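Local coordinates for protein 5-ketofructose reductase (Gluconobacter sp., PDB 7COK) that probably catalyses the reduction of 5-ketofructose, with a nicotinamide cofactor as is usual for the shikimate dehydrogenase family to which it belongs, at residues A[162-165]-A[166-170]; A[73-76]-A[77-81]; A[111-114]-A[115-118]. All blocks are in the same frame, centred on the assembly; numbering follows the deposited sequence.

Contact 1 of 3, residues A[162-165]-A[166-170]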
ATOM      1  N   GLU A 162      -9.710  38.802  -7.373  1.00 15.21           N
ATOM      2  CA  GLU A 162      -9.528  39.756  -6.279  1.00 15.93           C
ATOM      3  C   GLU A 162      -9.252  39.058  -4.956  1.00 14.75           C
ATOM      4  O   GLU A 162      -8.492  39.588  -4.152  1.00 15.63           O
ATOM      5  CB  GLU A 162     -10.716  40.741  -6.171  1.00 16.94           C
ATOM      6  CG  GLU A 162     -10.571  41.864  -5.141  1.00 19.81           C
ATOM      7  CD  GLU A 162      -9.308  42.705  -5.275  1.00 21.62           C
ATOM      8  OE1 GLU A 162      -8.774  42.839  -6.390  1.00 22.87           O
ATOM      9  OE2 GLU A 162      -8.846  43.247  -4.245  1.00 24.22           O
ATOM     10  N   THR A 163      -9.820  37.867  -4.761  1.00 15.52           N
ATOM     11  CA  THR A 163      -9.559  37.055  -3.561  1.00 16.06           C
ATOM     12  C   THR A 163      -8.070  36.698  -3.479  1.00 14.60           C
ATOM     13  O   THR A 163      -7.437  36.876  -2.443  1.00 14.55           O
ATOM     14  CB  THR A 163     -10.435  35.793  -3.504  1.00 18.20           C
ATOM     15  OG1 THR A 163     -11.820  36.173  -3.412  1.00 19.67           O
ATOM     16  CG2 THR A 163     -10.083  34.923  -2.276  1.00 18.04           C
ATOM     17  N   ILE A 164      -7.507  36.265  -4.603  1.00 14.71           N
ATOM     18  CA  ILE A 164      -6.092  35.963  -4.658  1.00 15.02           C
ATOM     19  C   ILE A 164      -5.228  37.245  -4.543  1.00 14.08           C
ATOM     20  O   ILE A 164      -4.256  37.280  -3.770  1.00 15.20           O
ATOM     21  CB  ILE A 164      -5.741  35.076  -5.879  1.00 14.14           C
ATOM     22  CG1 ILE A 164      -6.533  33.752  -5.817  1.00 13.91           C
ATOM     23  CG2 ILE A 164      -4.233  34.839  -5.936  1.00 14.42           C
ATOM     24  CD1 ILE A 164      -6.502  32.888  -7.066  1.00 13.60           C
ATOM     25  N   ALA A 165      -5.578  38.306  -5.275  1.00 14.52           N
ATOM     26  CA  ALA A 165      -4.856  39.570  -5.137  1.00 14.91           C
ATOM     27  C   ALA A 165      -4.790  40.068  -3.682  1.00 14.61           C
ATOM     28  O   ALA A 165      -3.701  40.471  -3.229  1.00 15.01           O
ATOM     29  CB  ALA A 165      -5.428  40.644  -6.055  1.00 15.75           C
ATOM     30  N   ALA A 166      -5.926  39.978  -2.975  1.00 14.93           N
ATOM     31  CA  ALA A 166      -6.050  40.409  -1.576  1.00 15.95           C
ATOM     32  C   ALA A 166      -5.151  39.553  -0.685  1.00 15.80           C
ATOM     33  O   ALA A 166      -4.457  40.076   0.173  1.00 17.28           O
ATOM     34  CB  ALA A 166      -7.496  40.338  -1.108  1.00 15.95           C
ATOM     35  N   LEU A 167      -5.128  38.246  -0.934  1.00 16.49           N
ATOM     36  CA  LEU A 167      -4.232  37.340  -0.212  1.00 16.18           C
ATOM     37  C   LEU A 167      -2.771  37.764  -0.361  1.00 16.00           C
ATOM     38  O   LEU A 167      -2.032  37.804   0.613  1.00 17.66           O
ATOM     39  CB  LEU A 167      -4.421  35.898  -0.692  1.00 16.90           C
ATOM     40  CG  LEU A 167      -3.535  34.798  -0.089  1.00 17.43           C
ATOM     41  CD1 LEU A 167      -3.821  34.562   1.385  1.00 18.78           C
ATOM     42  CD2 LEU A 167      -3.761  33.524  -0.897  1.00 18.91           C
ATOM     43  N   ILE A 168      -2.372  38.092  -1.581  1.00 15.79           N
ATOM     44  CA  ILE A 168      -1.001  38.482  -1.854  1.00 15.98           C
ATOM     45  C   ILE A 168      -0.639  39.781  -1.133  1.00 16.37           C
ATOM     46  O   ILE A 168       0.360  39.830  -0.424  1.00 17.13           O
ATOM     47  CB  ILE A 168      -0.713  38.503  -3.384  1.00 16.15           C
ATOM     48  CG1 ILE A 168      -0.927  37.113  -4.029  1.00 17.07           C
ATOM     49  CG2 ILE A 168       0.661  39.080  -3.682  1.00 15.50           C
ATOM     50  CD1 ILE A 168      -0.265  35.932  -3.333  1.00 17.42           C
ATOM     51  N   ASN A 169      -1.487  40.796  -1.260  1.00 16.90           N
ATOM     52  CA  ASN A 169      -1.244  42.084  -0.599  1.00 18.02           C
ATOM     53  C   ASN A 169      -1.240  41.994   0.918  1.00 18.80           C
ATOM     54  O   ASN A 169      -0.406  42.623   1.564  1.00 20.92           O
ATOM     55  CB  ASN A 169      -2.283  43.112  -1.043  1.00 16.78           C
ATOM     56  CG  ASN A 169      -2.144  43.489  -2.498  1.00 17.10           C
ATOM     57  OD1 ASN A 169      -1.038  43.707  -2.985  1.00 17.37           O
ATOM     58  ND2 ASN A 169      -3.267  43.566  -3.197  1.00 16.55           N
ATOM     59  N   ASP A 170      -2.144  41.186   1.464  1.00 19.75           N
ATOM     60  CA  ASP A 170      -2.343  41.081   2.918  1.00 19.77           C
ATOM     61  C   ASP A 170      -1.319  40.221   3.625  1.00 21.72           C
ATOM     62  O   ASP A 170      -1.017  40.451   4.805  1.00 22.17           O
ATOM     63  CB  ASP A 170      -3.724  40.533   3.236  1.00 21.25           C
ATOM     64  CG  ASP A 170      -4.841  41.451   2.795  1.00 22.86           C
ATOM     65  OD1 ASP A 170      -4.560  42.629   2.492  1.00 23.43           O
ATOM     66  OD2 ASP A 170      -6.002  40.980   2.763  1.00 24.95           O
TER
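The shortest polar bond here runs from Ala-166 N to Glu-162 O, 2.8 Å. It is the first of four successive i to i+4 bonds: Leu-167 N reaches Thr-163 O at 3.1 Å, Ile-168 N reaches Ile-164 O, and Asn-169 N reaches Ala-165 O with an N-H...O angle of 169°, the straightest of the set. Every backbone N-H from Ala-166 to Asn-169 is thus spent inside the helix.

The side chains mostly lie against the backbone of the preceding turn. Ile-168 brings CG1 to 3.3 Å from Ile-164 O, because its first torsion sets that branch beside the backbone N (chi1 -60°). The same CG1 faces Ile-164 CG2 at 4.4 Å, a loose apolar touch one turn apart. On the exposed side Asn-169 leans back, its ND2 3.1 Å from Ala-165 O, but the angle there is too poor for a hydrogen bond. Instead OD1 accepts from Gly-176 N, near the start of the next strand, and the amide nitrogen is also bonded outside the contact. Ala-166 rests its CB 3.3 Å from Glu-162 O.

Ile-164 and Leu-167 turn to helix 134-145, Ile-164 meeting Arg-137 and Ala-140, Leu-167 meeting Arg-137 and Val-141. The helix is the crossover of the beta-alpha-beta unit formed by strand 150-155, helix 158-171 and strand 175-180, in the parallel sheet of a Rossmann-type domain.

Contact 2 of 3, residues A[73-76]-A[77-81]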
ATOM      1  N   VAL A  73      -8.481  20.663   1.620  1.00 13.82           N
ATOM      2  CA  VAL A  73      -8.843  21.595   2.698  1.00 14.17           C
ATOM      3  C   VAL A  73      -9.164  20.805   3.982  1.00 14.20           C
ATOM      4  O   VAL A  73      -8.687  21.130   5.075  1.00 14.91           O
ATOM      5  CB  VAL A  73      -9.967  22.584   2.266  1.00 14.99           C
ATOM      6  CG1 VAL A  73     -10.362  23.494   3.421  1.00 14.81           C
ATOM      7  CG2 VAL A  73      -9.473  23.426   1.101  1.00 14.62           C
ATOM      8  N   ALA A  74      -9.951  19.750   3.831  1.00 14.32           N
ATOM      9  CA  ALA A  74     -10.411  18.967   4.969  1.00 14.40           C
ATOM     10  C   ALA A  74      -9.250  18.341   5.750  1.00 14.19           C
ATOM     11  O   ALA A  74      -9.293  18.238   6.972  1.00 15.18           O
ATOM     12  CB  ALA A  74     -11.358  17.886   4.478  1.00 14.88           C
ATOM     13  N   VAL A  75      -8.178  17.965   5.055  1.00 14.08           N
ATOM     14  CA  VAL A  75      -7.058  17.311   5.720  1.00 14.05           C
ATOM     15  C   VAL A  75      -6.387  18.201   6.772  1.00 14.48           C
ATOM     16  O   VAL A  75      -5.776  17.676   7.690  1.00 13.69           O
ATOM     17  CB  VAL A  75      -6.038  16.716   4.701  1.00 12.91           C
ATOM     18  CG1 VAL A  75      -5.136  17.809   4.123  1.00 13.22           C
ATOM     19  CG2 VAL A  75      -5.231  15.589   5.326  1.00 13.59           C
ATOM     20  N   LEU A  76      -6.529  19.527   6.656  1.00 14.84           N
ATOM     21  CA  LEU A  76      -5.869  20.399   7.635  1.00 15.94           C
ATOM     22  C   LEU A  76      -6.276  20.073   9.070  1.00 16.80           C
ATOM     23  O   LEU A  76      -5.453  20.197   9.985  1.00 17.41           O
ATOM     24  CB  LEU A  76      -6.078  21.883   7.329  1.00 17.61           C
ATOM     25  CG  LEU A  76      -5.074  22.499   6.358  1.00 19.78           C
ATOM     26  CD1 LEU A  76      -5.422  22.175   4.915  1.00 21.67           C
ATOM     27  CD2 LEU A  76      -5.057  24.008   6.598  1.00 20.49           C
ATOM     28  N   ASP A  77      -7.520  19.623   9.240  1.00 17.64           N
ATOM     29  CA  ASP A  77      -8.068  19.191  10.549  1.00 18.94           C
ATOM     30  C   ASP A  77      -7.342  18.007  11.191  1.00 17.77           C
ATOM     31  O   ASP A  77      -7.461  17.757  12.404  1.00 18.43           O
ATOM     32  CB  ASP A  77      -9.547  18.791  10.404  1.00 21.95           C
ATOM     33  CG  ASP A  77     -10.453  19.955  10.107  1.00 25.57           C
ATOM     34  OD1 ASP A  77     -10.225  21.069  10.637  1.00 30.15           O
ATOM     35  OD2 ASP A  77     -11.417  19.737   9.341  1.00 28.15           O
ATOM     36  N   HIS A  78      -6.599  17.249  10.392  1.00 16.46           N
ATOM     37  CA  HIS A  78      -6.004  16.015  10.888  1.00 16.58           C
ATOM     38  C   HIS A  78      -4.483  16.041  11.030  1.00 16.69           C
ATOM     39  O   HIS A  78      -3.865  15.011  11.337  1.00 19.08           O
ATOM     40  CB  HIS A  78      -6.423  14.863   9.984  1.00 16.20           C
ATOM     41  CG  HIS A  78      -7.884  14.836   9.690  1.00 17.29           C
ATOM     42  ND1 HIS A  78      -8.840  14.662  10.672  1.00 18.42           N
ATOM     43  CD2 HIS A  78      -8.559  14.996   8.529  1.00 17.96           C
ATOM     44  CE1 HIS A  78     -10.039  14.697  10.118  1.00 18.71           C
ATOM     45  NE2 HIS A  78      -9.898  14.904   8.823  1.00 18.48           N
ATOM     46  N   LEU A  79      -3.896  17.219  10.863  1.00 16.02           N
ATOM     47  CA  LEU A  79      -2.438  17.376  10.861  1.00 16.25           C
ATOM     48  C   LEU A  79      -1.907  17.945  12.156  1.00 16.51           C
ATOM     49  O   LEU A  79      -2.659  18.567  12.919  1.00 18.20           O
ATOM     50  CB  LEU A  79      -1.998  18.270   9.690  1.00 18.28           C
ATOM     51  CG  LEU A  79      -2.497  17.815   8.316  1.00 18.41           C
ATOM     52  CD1 LEU A  79      -2.152  18.842   7.260  1.00 18.80           C
ATOM     53  CD2 LEU A  79      -1.987  16.433   7.913  1.00 19.51           C
ATOM     54  N   ASP A  80      -0.606  17.752  12.378  1.00 15.57           N
ATOM     55  CA  ASP A  80       0.088  18.252  13.568  1.00 15.72           C
ATOM     56  C   ASP A  80       0.786  19.580  13.301  1.00 15.69           C
ATOM     57  O   ASP A  80       0.971  20.395  14.228  1.00 16.64           O
ATOM     58  CB  ASP A  80       1.111  17.231  14.075  1.00 16.07           C
ATOM     59  CG  ASP A  80       0.471  15.941  14.579  1.00 18.09           C
ATOM     60  OD1 ASP A  80      -0.237  15.976  15.614  1.00 20.60           O
ATOM     61  OD2 ASP A  80       0.692  14.883  13.960  1.00 18.55           O
ATOM     62  N   ASP A  81       1.193  19.792  12.053  1.00 15.34           N
ATOM     63  CA  ASP A  81       1.952  20.975  11.640  1.00 15.63           C
ATOM     64  C   ASP A  81       1.585  21.318  10.202  1.00 15.49           C
ATOM     65  O   ASP A  81       1.300  20.427   9.397  1.00 15.46           O
ATOM     66  CB  ASP A  81       3.448  20.646  11.727  1.00 15.88           C
ATOM     67  CG  ASP A  81       4.354  21.852  11.437  1.00 17.64           C
ATOM     68  OD1 ASP A  81       4.127  22.933  12.021  1.00 18.35           O
ATOM     69  OD2 ASP A  81       5.332  21.702  10.676  1.00 19.77           O
TER
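Backbone hydrogen bonds of the i to i+3 kind hold the 3-10 turn at Val-75 to His-78. Asp-77 N donates to Ala-74 O at 3.2 Å and His-78 N to Val-75 O at 2.9 Å, each bond spanning three residues as the tighter 3-10 winding requires. A weak bond of 3.5 Å from Leu-79 N to Leu-76 O follows.

The apolar contact pairs Leu-79 CD2 with Val-75 CG2 at 4.2 Å. Leu-79 CG packs 3.3 Å from the carbonyl oxygen Val-75 O; with CG anti to its own carbonyl carbon (chi1 -54°), the branched end folds back along the turn. An alanine here lacks CG and both methyls, and would probably leave Val-75 CG2 without this partner and open a gap toward Val-92 and Leu-102.

Among the polar side chains, the His-78 ring approaches Ala-74 O obliquely, CD2 at 3.7 Å, while Asp-77 CB stands over the centre of one ring face.

His-78 packs on Leu-50, Ala-51 and Val-54 of helix 50-59, whereas Leu-79 turns to Leu-102 of strand 101-105, beside which the chain next enters the edge strand 81-82.

Contact 3 of 3, residues A[111-114]-A[115-118]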
ATOM      1  N   GLY A 111       5.899  22.919  -8.176  1.00 13.03           N
ATOM      2  CA  GLY A 111       6.319  22.304  -9.444  1.00 13.59           C
ATOM      3  C   GLY A 111       6.602  23.397 -10.454  1.00 13.89           C
ATOM      4  O   GLY A 111       7.618  23.379 -11.132  1.00 13.52           O
ATOM      5  N   PHE A 112       5.704  24.368 -10.529  1.00 13.91           N
ATOM      6  CA  PHE A 112       5.877  25.505 -11.420  1.00 13.34           C
ATOM      7  C   PHE A 112       7.130  26.306 -11.054  1.00 13.69           C
ATOM      8  O   PHE A 112       7.922  26.646 -11.942  1.00 13.86           O
ATOM      9  CB  PHE A 112       4.641  26.431 -11.403  1.00 14.47           C
ATOM     10  CG  PHE A 112       4.951  27.806 -11.900  1.00 14.38           C
ATOM     11  CD1 PHE A 112       5.128  28.034 -13.271  1.00 15.15           C
ATOM     12  CD2 PHE A 112       5.192  28.853 -11.002  1.00 15.31           C
ATOM     13  CE1 PHE A 112       5.468  29.302 -13.743  1.00 15.46           C
ATOM     14  CE2 PHE A 112       5.557  30.106 -11.459  1.00 16.75           C
ATOM     15  CZ  PHE A 112       5.703  30.335 -12.821  1.00 16.34           C
ATOM     16  N   LEU A 113       7.290  26.633  -9.773  1.00 13.35           N
ATOM     17  CA  LEU A 113       8.452  27.363  -9.307  1.00 13.98           C
ATOM     18  C   LEU A 113       9.764  26.665  -9.644  1.00 13.49           C
ATOM     19  O   LEU A 113      10.691  27.317 -10.120  1.00 14.55           O
ATOM     20  CB  LEU A 113       8.316  27.727  -7.831  1.00 15.57           C
ATOM     21  CG  LEU A 113       9.218  28.814  -7.286  1.00 18.02           C
ATOM     22  CD1 LEU A 113       8.804  30.174  -7.853  1.00 19.17           C
ATOM     23  CD2 LEU A 113       9.201  28.863  -5.761  1.00 17.17           C
ATOM     24  N   ALA A 114       9.834  25.342  -9.463  1.00 13.74           N
ATOM     25  CA  ALA A 114      11.032  24.597  -9.864  1.00 13.95           C
ATOM     26  C   ALA A 114      11.262  24.686 -11.370  1.00 13.87           C
ATOM     27  O   ALA A 114      12.383  24.922 -11.812  1.00 14.42           O
ATOM     28  CB  ALA A 114      10.944  23.149  -9.422  1.00 13.63           C
ATOM     29  N   SER A 115      10.214  24.522 -12.176  1.00 13.80           N
ATOM     30  CA  SER A 115      10.360  24.711 -13.625  1.00 13.46           C
ATOM     31  C   SER A 115      10.871  26.120 -13.965  1.00 13.84           C
ATOM     32  O   SER A 115      11.783  26.279 -14.790  1.00 15.23           O
ATOM     33  CB  SER A 115       9.036  24.458 -14.334  1.00 13.77           C
ATOM     34  OG  SER A 115       8.689  23.060 -14.311  1.00 13.80           O
ATOM     35  N   LEU A 116      10.284  27.133 -13.309  1.00 14.19           N
ATOM     36  CA  LEU A 116      10.659  28.541 -13.531  1.00 14.87           C
ATOM     37  C   LEU A 116      12.147  28.757 -13.264  1.00 15.89           C
ATOM     38  O   LEU A 116      12.848  29.373 -14.079  1.00 15.57           O
ATOM     39  CB  LEU A 116       9.818  29.489 -12.657  1.00 15.21           C
ATOM     40  CG  LEU A 116      10.075  30.977 -12.960  1.00 15.04           C
ATOM     41  CD1 LEU A 116       9.641  31.362 -14.368  1.00 15.81           C
ATOM     42  CD2 LEU A 116       9.447  31.872 -11.903  1.00 15.82           C
ATOM     43  N   LYS A 117      12.616  28.221 -12.141  1.00 16.36           N
ATOM     44  CA  LYS A 117      13.996  28.398 -11.699  1.00 17.07           C
ATOM     45  C   LYS A 117      15.039  27.833 -12.672  1.00 17.72           C
ATOM     46  O   LYS A 117      16.204  28.263 -12.640  1.00 18.72           O
ATOM     47  CB  LYS A 117      14.171  27.856 -10.287  1.00 17.47           C
ATOM     48  CG  LYS A 117      13.602  28.816  -9.247  1.00 19.55           C
ATOM     49  CD  LYS A 117      13.596  28.257  -7.840  1.00 22.32           C
ATOM     50  CE  LYS A 117      13.285  29.334  -6.823  1.00 25.64           C
ATOM     51  NZ  LYS A 117      13.485  28.833  -5.434  1.00 27.78           N
ATOM     52  N   THR A 118      14.631  26.919 -13.556  1.00 18.16           N
ATOM     53  CA  THR A 118      15.542  26.457 -14.626  1.00 19.78           C
ATOM     54  C   THR A 118      15.836  27.537 -15.662  1.00 19.88           C
ATOM     55  O   THR A 118      16.800  27.408 -16.435  1.00 20.35           O
ATOM     56  CB  THR A 118      15.056  25.183 -15.371  1.00 19.71           C
ATOM     57  OG1 THR A 118      13.859  25.463 -16.088  1.00 21.27           O
ATOM     58  CG2 THR A 118      14.814  24.022 -14.409  1.00 19.97           C
TER
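Phe-112 and Leu-116 lie side by side, one helical turn apart and pointing the same way. Phe-112 CZ meets Leu-116 CD2 at 4.2 Å, and Leu-116 CB stands over one face of the ring, offset toward its rim. Both side chains leave with CG on the far side from the backbone N (chi1 160° and -174°), which is why they run alongside rather than diverge. Leu-113 adds a wider touch, its CD1 4.4 Å from Leu-116 CD2.

Across the helix surface Leu-113 meets Lys-117 differently: their side chains cross obliquely, CE of the lysine 4.1 Å from CG of the leucine. The lysine is extended beyond CG, and this carries CE to the leucine's CG. Close to the backbone, Lys-117 CG also rests 3.4 Å from Leu-113 O.

The helix, 110-117, precedes strand 126-130, the first of the parallel Rossmann-type sheet. Phe-112 packs on Ile-139 and Leu-143 of helix 134-145 and on Ile-195 of strand 193-196, and Leu-116 on Leu-143 and Ile-193, so the paired side chains face the interior of that domain. Phe-112 and Ser-115 both touch Met-251 of helix 248-264, and Ser-115 OG makes a weak hydrogen bond with Asn-254.

Underneath run the i to i+4 bonds: Ser-115 N to Gly-111 O, Leu-116 N to Phe-112 O at 2.8 Å, and Lys-117 N to Leu-113 O. The next one, Thr-118 N to Ala-114 O, is weak at 3.5 Å. Here Ser-115 O takes over, accepting both Thr-118 N at 3.2 Å and Thr-118 OG1 at 2.6 Å, the latter in the carbonyl plane.

From the N terminus, contact 2 comes first, in the connection from strand 64-67 to strand 81-82 of the mixed sheet, within the substrate-binding domain of the shikimate dehydrogenase family. Contact 3 follows on helix 110-117, before strand 126-130, and contact 1 comes last on helix 158-171, between strands 150-155 and 175-180. The three run in series: each is a local turn of continuous chain, closing no long loop, and none nests in or crosses another. Contacts 2 and 3 lie on opposite sides of the chain's centre, their centres about 27 Å apart. Contacts 1 and 3 do not touch each other, yet both pack on helix 134-145, which connects them within the Rossmann-type domain.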